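Local atomic coordinates of lipid II:glycine glycyltransferase (Staphylococcus aureus, PDB entry 6SNR), a protein that probably adds the first glycine of the pentaglycine interpeptide bridge to the lysine of lipid II, using glycyl-tRNA as donor, in peptidoglycan synthesis. Residues Leu189-Glu194 and Gly301-Gly306; Gly200-Phe205 and Gly321-Glu326; Phe229-Asp234 and His334-Thr339. All coordinates share one frame; numbering follows the deposited sequence.

Contact 1: residues Leu189-Glu194 and Gly301-Gly306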
ATOM      1  N   LEU A 189       7.091 -14.831  -3.515  1.00 25.11           N
ATOM      2  CA  LEU A 189       7.945 -13.952  -2.735  1.00 25.23           C
ATOM      3  C   LEU A 189       9.429 -14.073  -3.085  1.00 26.42           C
ATOM      4  O   LEU A 189      10.197 -13.184  -2.764  1.00 26.58           O
ATOM      5  CB  LEU A 189       7.748 -14.144  -1.203  1.00 25.70           C
ATOM      6  CG  LEU A 189       6.359 -13.695  -0.717  1.00 28.07           C
ATOM      7  CD1 LEU A 189       6.051 -14.254   0.682  1.00 27.10           C
ATOM      8  CD2 LEU A 189       6.146 -12.182  -0.756  1.00 28.60           C
ATOM      9  N   LYS A 190       9.836 -15.186  -3.717  1.00 30.07           N
ATOM     10  CA  LYS A 190      11.236 -15.349  -4.108  1.00 31.73           C
ATOM     11  C   LYS A 190      11.569 -14.419  -5.257  1.00 26.25           C
ATOM     12  O   LYS A 190      12.556 -13.708  -5.178  1.00 29.63           O
ATOM     13  CB  LYS A 190      11.585 -16.790  -4.470  1.00 36.88           C
ATOM     14  CG  LYS A 190      11.792 -17.699  -3.263  1.00 42.64           C
ATOM     15  CD  LYS A 190      12.184 -19.120  -3.661  1.00 46.26           C
ATOM     16  CE  LYS A 190      13.439 -19.145  -4.530  1.00 49.79           C
ATOM     17  NZ  LYS A 190      14.029 -20.513  -4.675  1.00 53.17           N
ATOM     18  N   THR A 191      10.661 -14.337  -6.225  1.00 28.66           N
ATOM     19  CA  THR A 191      10.719 -13.317  -7.286  1.00 27.70           C
ATOM     20  C   THR A 191      10.691 -11.905  -6.687  1.00 26.81           C
ATOM     21  O   THR A 191      11.509 -11.030  -7.015  1.00 26.20           O
ATOM     22  CB  THR A 191       9.573 -13.540  -8.304  1.00 26.60           C
ATOM     23  OG1 THR A 191       9.744 -14.824  -8.949  1.00 29.29           O
ATOM     24  CG2 THR A 191       9.572 -12.419  -9.385  1.00 26.85           C
ATOM     25  N   PHE A 192       9.758 -11.658  -5.774  1.00 23.99           N
ATOM     26  CA  PHE A 192       9.704 -10.339  -5.151  1.00 23.76           C
ATOM     27  C   PHE A 192      10.986  -9.908  -4.448  1.00 26.22           C
ATOM     28  O   PHE A 192      11.447  -8.776  -4.544  1.00 23.88           O
ATOM     29  CB  PHE A 192       8.541 -10.324  -4.148  1.00 23.98           C
ATOM     30  CG  PHE A 192       8.313  -8.982  -3.542  1.00 23.35           C
ATOM     31  CD1 PHE A 192       7.825  -7.948  -4.316  1.00 23.93           C
ATOM     32  CD2 PHE A 192       8.619  -8.744  -2.208  1.00 25.16           C
ATOM     33  CE1 PHE A 192       7.604  -6.710  -3.782  1.00 22.20           C
ATOM     34  CE2 PHE A 192       8.431  -7.480  -1.673  1.00 24.59           C
ATOM     35  CZ  PHE A 192       7.917  -6.463  -2.444  1.00 23.98           C
ATOM     36  N   ALA A 193      11.574 -10.821  -3.678  1.00 26.75           N
ATOM     37  CA  ALA A 193      12.789 -10.462  -2.946  1.00 28.03           C
ATOM     38  C   ALA A 193      13.935 -10.121  -3.888  1.00 28.52           C
ATOM     39  O   ALA A 193      14.763  -9.252  -3.577  1.00 31.67           O
ATOM     40  CB  ALA A 193      13.195 -11.604  -2.016  1.00 29.91           C
ATOM     41  N   GLU A 194      13.996 -10.816  -5.025  1.00 30.15           N
ATOM     42  CA  GLU A 194      14.999 -10.545  -6.062  1.00 31.99           C
ATOM     43  C   GLU A 194      14.816  -9.139  -6.630  1.00 28.59           C
ATOM     44  O   GLU A 194      15.773  -8.379  -6.795  1.00 28.66           O
ATOM     45  CB  GLU A 194      14.903 -11.585  -7.191  1.00 35.89           C
ATOM     46  CG  GLU A 194      15.330 -12.998  -6.788  1.00 41.76           C
ATOM     47  CD  GLU A 194      15.297 -13.993  -7.945  1.00 48.31           C
ATOM     48  OE1 GLU A 194      15.957 -13.719  -8.972  1.00 58.12           O
ATOM     49  OE2 GLU A 194      14.628 -15.053  -7.827  1.00 53.25           O
ATOM     50  N   GLY A 301       8.589 -16.250 -19.701  1.00 37.51           N
ATOM     51  CA  GLY A 301       8.480 -14.818 -19.399  1.00 32.77           C
ATOM     52  C   GLY A 301       9.431 -14.322 -18.335  1.00 34.83           C
ATOM     53  O   GLY A 301      10.247 -15.072 -17.790  1.00 30.31           O
ATOM     54  N   ILE A 302       9.324 -13.029 -18.047  1.00 32.70           N
ATOM     55  CA  ILE A 302      10.189 -12.382 -17.112  1.00 33.19           C
ATOM     56  C   ILE A 302       9.308 -11.489 -16.258  1.00 30.56           C
ATOM     57  O   ILE A 302       8.392 -10.837 -16.762  1.00 29.80           O
ATOM     58  CB  ILE A 302      11.279 -11.538 -17.815  1.00 35.73           C
ATOM     59  CG1 ILE A 302      12.307 -11.013 -16.796  1.00 39.69           C
ATOM     60  CG2 ILE A 302      10.686 -10.390 -18.612  1.00 38.00           C
ATOM     61  CD1 ILE A 302      13.227  -9.934 -17.331  1.00 41.64           C
ATOM     62  N   TYR A 303       9.584 -11.495 -14.966  1.00 27.59           N
ATOM     63  CA  TYR A 303       8.895 -10.587 -14.048  1.00 26.12           C
ATOM     64  C   TYR A 303       9.666  -9.281 -13.933  1.00 24.13           C
ATOM     65  O   TYR A 303      10.872  -9.280 -13.734  1.00 26.76           O
ATOM     66  CB  TYR A 303       8.751 -11.248 -12.678  1.00 24.83           C
ATOM     67  CG  TYR A 303       7.717 -12.336 -12.670  1.00 23.95           C
ATOM     68  CD1 TYR A 303       6.362 -12.045 -12.733  1.00 21.66           C
ATOM     69  CD2 TYR A 303       8.085 -13.667 -12.576  1.00 25.58           C
ATOM     70  CE1 TYR A 303       5.383 -13.029 -12.727  1.00 25.01           C
ATOM     71  CE2 TYR A 303       7.122 -14.664 -12.559  1.00 25.67           C
ATOM     72  CZ  TYR A 303       5.779 -14.362 -12.639  1.00 26.94           C
ATOM     73  OH  TYR A 303       4.824 -15.375 -12.631  1.00 30.47           O
ATOM     74  N   LEU A 304       8.921  -8.175 -14.027  1.00 25.74           N
ATOM     75  CA  LEU A 304       9.447  -6.834 -14.046  1.00 24.42           C
ATOM     76  C   LEU A 304       9.239  -6.021 -12.781  1.00 22.39           C
ATOM     77  O   LEU A 304      10.037  -5.142 -12.460  1.00 22.47           O
ATOM     78  CB  LEU A 304       8.746  -6.064 -15.179  1.00 24.88           C
ATOM     79  CG  LEU A 304       8.952  -6.618 -16.599  1.00 25.49           C
ATOM     80  CD1 LEU A 304       8.348  -5.661 -17.605  1.00 25.88           C
ATOM     81  CD2 LEU A 304      10.415  -6.883 -16.867  1.00 26.35           C
ATOM     82  N   SER A 305       8.115  -6.248 -12.107  1.00 22.19           N
ATOM     83  CA  SER A 305       7.843  -5.502 -10.885  1.00 22.51           C
ATOM     84  C   SER A 305       6.990  -6.345  -9.957  1.00 19.59           C
ATOM     85  O   SER A 305       6.438  -7.353 -10.354  1.00 20.50           O
ATOM     86  CB  SER A 305       7.174  -4.169 -11.171  1.00 25.02           C
ATOM     87  OG  SER A 305       5.879  -4.297 -11.706  1.00 23.82           O
ATOM     88  N   GLY A 306       6.850  -5.894  -8.721  1.00 19.22           N
ATOM     89  CA  GLY A 306       6.024  -6.601  -7.742  1.00 19.34           C
ATOM     90  C   GLY A 306       5.724  -5.691  -6.564  1.00 17.77           C
ATOM     91  O   GLY A 306       6.395  -4.647  -6.363  1.00 18.45           O
TER

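Contact 2: residues Gly200-Phe205 and Gly321-Glu326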
ATOM      1  N   GLY A 200      16.858  -1.948  -4.089  1.00 39.20           N
ATOM      2  CA  GLY A 200      17.723  -1.419  -3.035  1.00 42.21           C
ATOM      3  C   GLY A 200      19.027  -0.895  -3.597  1.00 43.48           C
ATOM      4  O   GLY A 200      19.489   0.182  -3.204  1.00 45.75           O
ATOM      5  N   GLU A 201      19.610  -1.660  -4.518  1.00 44.03           N
ATOM      6  CA  GLU A 201      20.876  -1.306  -5.148  1.00 48.80           C
ATOM      7  C   GLU A 201      20.758  -0.089  -6.068  1.00 52.25           C
ATOM      8  O   GLU A 201      21.674   0.730  -6.109  1.00 55.61           O
ATOM      9  CB  GLU A 201      21.444  -2.503  -5.914  1.00 48.04           C
ATOM     10  N   ARG A 202      19.641   0.026  -6.794  1.00 52.00           N
ATOM     11  CA  ARG A 202      19.391   1.173  -7.678  1.00 50.42           C
ATOM     12  C   ARG A 202      19.152   2.453  -6.884  1.00 53.11           C
ATOM     13  O   ARG A 202      19.713   3.505  -7.200  1.00 48.75           O
ATOM     14  CB  ARG A 202      18.190   0.924  -8.599  1.00 47.50           C
ATOM     15  CG  ARG A 202      17.861   2.112  -9.506  1.00 45.47           C
ATOM     16  CD  ARG A 202      16.657   1.893 -10.409  1.00 43.07           C
ATOM     17  NE  ARG A 202      15.445   1.518  -9.675  1.00 39.87           N
ATOM     18  CZ  ARG A 202      14.916   0.292  -9.616  1.00 36.29           C
ATOM     19  NH1 ARG A 202      15.462  -0.743 -10.246  1.00 32.73           N
ATOM     20  NH2 ARG A 202      13.805   0.107  -8.925  1.00 35.65           N
ATOM     21  N   ASP A 203      18.281   2.377  -5.884  1.00 56.08           N
ATOM     22  CA  ASP A 203      18.098   3.489  -4.960  1.00 58.91           C
ATOM     23  C   ASP A 203      19.258   3.367  -3.972  1.00 62.60           C
ATOM     24  O   ASP A 203      20.237   2.667  -4.257  1.00 67.69           O
ATOM     25  CB  ASP A 203      16.729   3.414  -4.267  1.00 60.48           C
ATOM     26  CG  ASP A 203      15.557   3.421  -5.252  1.00 61.40           C
ATOM     27  OD1 ASP A 203      15.757   3.692  -6.458  1.00 63.02           O
ATOM     28  OD2 ASP A 203      14.418   3.157  -4.816  1.00 61.53           O
ATOM     29  N   GLY A 204      19.181   4.028  -2.824  1.00 65.11           N
ATOM     30  CA  GLY A 204      20.249   3.913  -1.826  1.00 67.08           C
ATOM     31  C   GLY A 204      19.955   2.979  -0.661  1.00 68.47           C
ATOM     32  O   GLY A 204      20.734   2.921   0.292  1.00 72.28           O
ATOM     33  N   PHE A 205      18.861   2.224  -0.746  1.00 62.46           N
ATOM     34  CA  PHE A 205      18.303   1.519   0.414  1.00 58.75           C
ATOM     35  C   PHE A 205      18.899   0.133   0.732  1.00 55.36           C
ATOM     36  O   PHE A 205      19.281  -0.646  -0.161  1.00 51.49           O
ATOM     37  CB  PHE A 205      16.788   1.373   0.244  1.00 56.28           C
ATOM     38  N   GLY A 321       7.023  -2.042  -2.734  1.00 22.13           N
ATOM     39  CA  GLY A 321       7.088  -2.299  -4.184  1.00 20.01           C
ATOM     40  C   GLY A 321       8.519  -2.389  -4.688  1.00 20.40           C
ATOM     41  O   GLY A 321       9.427  -1.839  -4.054  1.00 23.85           O
ATOM     42  N   ALA A 322       8.725  -3.100  -5.790  1.00 21.54           N
ATOM     43  CA  ALA A 322      10.084  -3.320  -6.328  1.00 25.05           C
ATOM     44  C   ALA A 322       9.994  -3.462  -7.816  1.00 25.27           C
ATOM     45  O   ALA A 322       8.950  -3.875  -8.336  1.00 23.04           O
ATOM     46  CB  ALA A 322      10.742  -4.551  -5.709  1.00 24.47           C
ATOM     47  N   SER A 323      11.075  -3.121  -8.525  1.00 26.12           N
ATOM     48  CA  SER A 323      11.078  -3.334  -9.968  1.00 24.31           C
ATOM     49  C   SER A 323      12.500  -3.477 -10.477  1.00 27.13           C
ATOM     50  O   SER A 323      13.425  -2.952  -9.849  1.00 27.31           O
ATOM     51  CB  SER A 323      10.369  -2.176 -10.692  1.00 27.02           C
ATOM     52  OG  SER A 323      10.985  -0.929 -10.411  1.00 28.34           O
ATOM     53  N   SER A 324      12.633  -4.187 -11.596  1.00 26.34           N
ATOM     54  CA  SER A 324      13.946  -4.483 -12.189  1.00 29.28           C
ATOM     55  C   SER A 324      14.395  -3.345 -13.072  1.00 30.89           C
ATOM     56  O   SER A 324      13.657  -2.406 -13.311  1.00 29.98           O
ATOM     57  CB  SER A 324      13.908  -5.761 -13.015  1.00 31.00           C
ATOM     58  OG  SER A 324      13.130  -5.602 -14.182  1.00 32.15           O
ATOM     59  N   ASN A 325      15.641  -3.440 -13.531  1.00 31.89           N
ATOM     60  CA  ASN A 325      16.212  -2.459 -14.444  1.00 36.16           C
ATOM     61  C   ASN A 325      15.864  -2.715 -15.917  1.00 35.73           C
ATOM     62  O   ASN A 325      16.206  -1.903 -16.785  1.00 38.75           O
ATOM     63  CB  ASN A 325      17.749  -2.441 -14.271  1.00 37.80           C
ATOM     64  CG  ASN A 325      18.189  -2.002 -12.880  1.00 39.26           C
ATOM     65  OD1 ASN A 325      19.012  -2.656 -12.244  1.00 39.67           O
ATOM     66  ND2 ASN A 325      17.701  -0.859 -12.433  1.00 41.36           N
ATOM     67  N   GLU A 326      15.185  -3.817 -16.216  1.00 34.10           N
ATOM     68  CA  GLU A 326      14.895  -4.178 -17.606  1.00 37.11           C
ATOM     69  C   GLU A 326      13.470  -3.852 -18.056  1.00 35.08           C
ATOM     70  O   GLU A 326      12.540  -3.805 -17.253  1.00 31.81           O
ATOM     71  CB  GLU A 326      15.115  -5.661 -17.812  1.00 38.98           C
ATOM     72  CG  GLU A 326      16.509  -6.154 -17.501  1.00 44.51           C
ATOM     73  CD  GLU A 326      16.583  -7.645 -17.698  1.00 47.87           C
ATOM     74  OE1 GLU A 326      16.633  -8.367 -16.686  1.00 54.72           O
ATOM     75  OE2 GLU A 326      16.540  -8.085 -18.866  1.00 52.14           O
TER

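Contact 3: residues Phe229-Asp234 and His334-Thr339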
ATOM      1  N   PHE A 229       1.463  -8.999  -5.672  1.00 18.38           N
ATOM      2  CA  PHE A 229       1.172  -8.832  -7.120  1.00 19.42           C
ATOM      3  C   PHE A 229       2.511  -8.850  -7.814  1.00 18.64           C
ATOM      4  O   PHE A 229       3.472  -8.288  -7.291  1.00 18.52           O
ATOM      5  CB  PHE A 229       0.412  -7.522  -7.402  1.00 18.52           C
ATOM      6  CG  PHE A 229      -0.976  -7.526  -6.894  1.00 19.57           C
ATOM      7  CD1 PHE A 229      -1.221  -7.286  -5.554  1.00 19.83           C
ATOM      8  CD2 PHE A 229      -2.038  -7.827  -7.716  1.00 21.11           C
ATOM      9  CE1 PHE A 229      -2.489  -7.368  -5.055  1.00 20.07           C
ATOM     10  CE2 PHE A 229      -3.331  -7.863  -7.219  1.00 22.42           C
ATOM     11  CZ  PHE A 229      -3.542  -7.633  -5.861  1.00 21.08           C
ATOM     12  N   LEU A 230       2.559  -9.455  -9.018  1.00 18.98           N
ATOM     13  CA  LEU A 230       3.778  -9.493  -9.831  1.00 22.31           C
ATOM     14  C   LEU A 230       3.397  -9.093 -11.268  1.00 21.01           C
ATOM     15  O   LEU A 230       2.311  -9.485 -11.765  1.00 23.52           O
ATOM     16  CB  LEU A 230       4.328 -10.902  -9.824  1.00 21.73           C
ATOM     17  CG  LEU A 230       4.854 -11.468  -8.529  1.00 22.53           C
ATOM     18  CD1 LEU A 230       5.313 -12.905  -8.715  1.00 23.25           C
ATOM     19  CD2 LEU A 230       5.986 -10.609  -8.025  1.00 22.61           C
ATOM     20  N   VAL A 231       4.277  -8.367 -11.940  1.00 21.86           N
ATOM     21  CA  VAL A 231       4.008  -7.962 -13.354  1.00 20.75           C
ATOM     22  C   VAL A 231       4.966  -8.749 -14.258  1.00 21.25           C
ATOM     23  O   VAL A 231       6.169  -8.718 -14.041  1.00 22.35           O
ATOM     24  CB  VAL A 231       4.217  -6.472 -13.567  1.00 21.27           C
ATOM     25  CG1 VAL A 231       3.969  -6.081 -15.029  1.00 23.37           C
ATOM     26  CG2 VAL A 231       3.293  -5.667 -12.643  1.00 22.11           C
ATOM     27  N   LYS A 232       4.386  -9.427 -15.248  1.00 25.21           N
ATOM     28  CA  LYS A 232       5.100 -10.326 -16.144  1.00 27.32           C
ATOM     29  C   LYS A 232       5.040  -9.794 -17.594  1.00 27.24           C
ATOM     30  O   LYS A 232       4.014  -9.294 -18.050  1.00 26.60           O
ATOM     31  CB  LYS A 232       4.443 -11.692 -16.116  1.00 31.35           C
ATOM     32  CG  LYS A 232       5.233 -12.765 -16.852  1.00 36.20           C
ATOM     33  CD  LYS A 232       4.659 -14.139 -16.585  1.00 38.44           C
ATOM     34  CE  LYS A 232       5.741 -15.108 -16.179  1.00 40.98           C
ATOM     35  NZ  LYS A 232       5.213 -16.495 -16.303  1.00 41.98           N
ATOM     36  N   LEU A 233       6.148  -9.950 -18.304  1.00 28.82           N
ATOM     37  CA  LEU A 233       6.182  -9.753 -19.749  1.00 27.79           C
ATOM     38  C   LEU A 233       6.332 -11.163 -20.301  1.00 25.43           C
ATOM     39  O   LEU A 233       7.336 -11.813 -20.009  1.00 29.46           O
ATOM     40  CB  LEU A 233       7.377  -8.905 -20.137  1.00 28.57           C
ATOM     41  CG  LEU A 233       7.677  -8.855 -21.659  1.00 30.44           C
ATOM     42  CD1 LEU A 233       6.433  -8.387 -22.422  1.00 32.47           C
ATOM     43  CD2 LEU A 233       8.851  -7.928 -21.925  1.00 33.61           C
ATOM     44  N   ASP A 234       5.323 -11.647 -21.012  1.00 28.15           N
ATOM     45  CA  ASP A 234       5.331 -13.022 -21.509  1.00 29.28           C
ATOM     46  C   ASP A 234       5.397 -13.008 -23.036  1.00 29.77           C
ATOM     47  O   ASP A 234       4.418 -12.640 -23.687  1.00 32.87           O
ATOM     48  CB  ASP A 234       4.088 -13.796 -21.116  1.00 30.76           C
ATOM     49  CG  ASP A 234       4.244 -15.276 -21.391  1.00 33.42           C
ATOM     50  OD1 ASP A 234       5.065 -15.924 -20.701  1.00 37.76           O
ATOM     51  OD2 ASP A 234       3.606 -15.791 -22.329  1.00 37.03           O
ATOM     52  N   HIS A 334       3.359   1.275 -13.396  1.00 19.21           N
ATOM     53  CA  HIS A 334       2.104   1.999 -13.623  1.00 18.20           C
ATOM     54  C   HIS A 334       0.939   1.062 -13.847  1.00 18.40           C
ATOM     55  O   HIS A 334      -0.173   1.296 -13.333  1.00 19.47           O
ATOM     56  CB  HIS A 334       2.248   2.929 -14.859  1.00 18.91           C
ATOM     57  CG  HIS A 334       3.278   3.989 -14.684  1.00 19.11           C
ATOM     58  ND1 HIS A 334       4.629   3.735 -14.773  1.00 21.50           N
ATOM     59  CD2 HIS A 334       3.167   5.303 -14.401  1.00 21.09           C
ATOM     60  CE1 HIS A 334       5.295   4.851 -14.565  1.00 21.83           C
ATOM     61  NE2 HIS A 334       4.425   5.817 -14.343  1.00 22.74           N
ATOM     62  N   HIS A 335       1.193  -0.039 -14.564  1.00 18.40           N
ATOM     63  CA  HIS A 335       0.203  -1.078 -14.745  1.00 17.58           C
ATOM     64  C   HIS A 335      -0.175  -1.707 -13.394  1.00 19.33           C
ATOM     65  O   HIS A 335      -1.363  -1.812 -13.046  1.00 18.55           O
ATOM     66  CB  HIS A 335       0.743  -2.152 -15.708  1.00 18.73           C
ATOM     67  CG  HIS A 335      -0.320  -3.008 -16.289  1.00 20.29           C
ATOM     68  ND1 HIS A 335      -0.051  -4.097 -17.104  1.00 21.38           N
ATOM     69  CD2 HIS A 335      -1.656  -2.974 -16.142  1.00 21.12           C
ATOM     70  CE1 HIS A 335      -1.178  -4.691 -17.420  1.00 23.27           C
ATOM     71  NE2 HIS A 335      -2.169  -4.023 -16.863  1.00 22.70           N
ATOM     72  N   MET A 336       0.883  -2.033 -12.644  1.00 19.02           N
ATOM     73  CA  MET A 336       0.753  -2.600 -11.280  1.00 19.59           C
ATOM     74  C   MET A 336      -0.096  -1.746 -10.333  1.00 18.41           C
ATOM     75  O   MET A 336      -1.088  -2.263  -9.743  1.00 18.47           O
ATOM     76  CB  MET A 336       2.131  -2.820 -10.644  1.00 19.63           C
ATOM     77  CG  MET A 336       2.108  -3.886  -9.555  1.00 21.09           C
ATOM     78  SD  MET A 336       3.794  -4.205  -8.995  1.00 22.41           S
ATOM     79  CE  MET A 336       4.393  -2.677  -8.373  1.00 23.48           C
ATOM     80  N   GLN A 337       0.219  -0.464 -10.265  1.00 17.21           N
ATOM     81  CA  GLN A 337      -0.520   0.459  -9.345  1.00 17.17           C
ATOM     82  C   GLN A 337      -2.001   0.512  -9.661  1.00 18.83           C
ATOM     83  O   GLN A 337      -2.849   0.356  -8.777  1.00 19.16           O
ATOM     84  CB  GLN A 337       0.031   1.867  -9.342  1.00 18.52           C
ATOM     85  CG  GLN A 337       1.372   2.005  -8.655  1.00 19.29           C
ATOM     86  CD  GLN A 337       1.309   1.706  -7.156  1.00 20.60           C
ATOM     87  OE1 GLN A 337       0.229   1.748  -6.542  1.00 19.89           O
ATOM     88  NE2 GLN A 337       2.478   1.451  -6.562  1.00 21.59           N
ATOM     89  N   TYR A 338      -2.349   0.754 -10.921  1.00 17.35           N
ATOM     90  CA  TYR A 338      -3.744   0.895 -11.274  1.00 17.33           C
ATOM     91  C   TYR A 338      -4.517  -0.411 -11.044  1.00 17.82           C
ATOM     92  O   TYR A 338      -5.646  -0.397 -10.573  1.00 19.05           O
ATOM     93  CB  TYR A 338      -3.820   1.367 -12.756  1.00 19.41           C
ATOM     94  CG  TYR A 338      -5.219   1.628 -13.292  1.00 20.54           C
ATOM     95  CD1 TYR A 338      -6.051   2.564 -12.697  1.00 20.99           C
ATOM     96  CD2 TYR A 338      -5.677   1.007 -14.456  1.00 23.40           C
ATOM     97  CE1 TYR A 338      -7.317   2.867 -13.202  1.00 23.61           C
ATOM     98  CE2 TYR A 338      -6.946   1.308 -14.976  1.00 24.87           C
ATOM     99  CZ  TYR A 338      -7.752   2.233 -14.336  1.00 24.22           C
ATOM    100  OH  TYR A 338      -9.010   2.558 -14.821  1.00 25.18           O
ATOM    101  N   THR A 339      -3.907  -1.550 -11.409  1.00 17.98           N
ATOM    102  CA  THR A 339      -4.496  -2.878 -11.184  1.00 17.96           C
ATOM    103  C   THR A 339      -4.775  -3.111  -9.675  1.00 18.62           C
ATOM    104  O   THR A 339      -5.853  -3.606  -9.320  1.00 19.18           O
ATOM    105  CB  THR A 339      -3.619  -3.993 -11.759  1.00 20.86           C
ATOM    106  OG1 THR A 339      -3.459  -3.769 -13.178  1.00 22.63           O
ATOM    107  CG2 THR A 339      -4.286  -5.291 -11.567  1.00 22.23           C
TER

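Contact 1: residues Leu189-Glu194 and Gly301-Gly306
The ring of F192 meets the backbone of G306 edge-on. CE1 of F192 lies 3.5 Å from G306 C, and G306 O sits at the same edge, in the plane of the ring. F213 meets this phenylalanine edge-to-face from helix 210-220. The Y303 ring is approached obliquely by the methyl of T191, whose CG2 is 3.7 Å from Y303 CD2 and 3.6 Å from Y303 CB. The methyl thus lodges at the root of the tyrosine, and the two side chains cross at about a right angle. Y303 OH is hydrogen-bonded to E182 OE1. With CG anti to the backbone N (chi1 -175°), the F192 ring reaches across to the strand, and a glycine there lets it come close to the main chain, where the CA atoms of F192 and G306 are 5.9 Å apart. No hydrogen bond joins the segments. L304 and S305 form a classic beta bulge opposite V231, and both point away from helix 189-202, touching P332 of helix 332-347. Strand 302-312 therefore lies between these two helices, with strands 226-233 and 315-323 as its neighbours in the sheet.

Contact 2: residues Gly200-Phe205 and Gly321-Glu326
R202 stands in the last turn of helix 189-202, and S323 ends strand 315-323. The two backbones stay well apart: the nearest CA atoms, those of R202 and N325, are 8.3 Å from each other. Beyond R202 the chain leaves helical geometry at D203, while past S323 the strand runs into a turn, where E326 N makes a weak bond of 3.4 Å to S324 OG, an ST turn.

The arginine bridges the gap. Its chain is extended through the first two torsions and bends at the third (chi3 55°), which presents the guanidinium end-on to the strand terminus. NH1 of R202 donates to S323 O at 3.0 Å, with an angle of 153° at the hydrogen, and NH2 of R202 donates to the same oxygen at 3.2 Å. The carbonyl oxygen lies almost in the guanidinium plane, yet both nitrogens reach it from one face, above the carbonyl plane. N325 and R202 slide past each other in opposite directions, the amide plane nearly perpendicular to the guanidinium. Farther back on the arginine, NE forms a long salt bridge of 3.9 Å with D203 OD1.

One turn earlier in the helix, T199 OG1 is hydrogen-bonded to S323 N, so the helix end holds this serine's peptide groups at both its N-H and its C=O. The contact lies at the surface and is polar: two bonds on a single oxygen fix the rotation of the guanidinium, and its charge would be expected to polarise the S323 carbonyl.

Contact 3: residues Phe229-Asp234 and His334-Thr339
V231 and M336 make the direct apolar contact. One valine branch does the touching: CG2 of V231 lies 3.7 Å from M336 CB, 3.8 Å from M336 CG and 4.0 Å from M336 SD, so the methyl rests alongside the methionine chain as the two side chains cross obliquely. The backbones approach closely here, with the CA atoms of V231 and M336 6.6 Å apart. M336 is extended as far as the sulfur and then bends (chi3 60°), carrying CE away from the valine. SD also lies 4.4 Å from F229 O. F229 directs its CB toward the helix as well, and its ring is engaged edge-to-face by Y343.

The next shell fixes both partners. S305 of the adjacent strand touches both V231 and M336, and A307 adds to the packing on M336. On the helix, T339 OG1 donates to H335 O at 2.9 Å from above the carbonyl plane. That oxygen also accepts the main-chain bond from T339 N, so the threonine hydroxyl folds back onto its own helix. H335 ND1 is hydrogen-bonded to T179 OG1, while on other sides of the helix Q337 OE1 bonds to Y352 OH and Y338 OH to D156 O.

Strand 226-233 is held in the sheet between strands 180-183 and 302-312. Its end leads to D234, the N-cap of helix 235-262, whose OD2 accepts from E237 N. Helix 332-347 packs on the sheet face to which V231 and S305 turn. H335 and T339 of this helix reach V181, and helix 165-177 adjoins it through H334 and H335.

From the N terminus, helix 189-202 supplies the first segments of contacts 1 and 2, and strand 226-233 then opens contact 3. The chain next runs out and back through the long helices 235-262 and 267-297, an excursion enclosed by all three loops. Strand 302-312 closes contact 1, the end of strand 315-323 closes contact 2, and helix 332-347 closes contact 3. Because the segments alternate, every pair of loops crosses and none nests. Contacts 1 and 2 fasten one helix to two neighbouring strands, and contact 3 attaches another helix to the next strand on the other side of strand 302-312, across the sheet's opposite face.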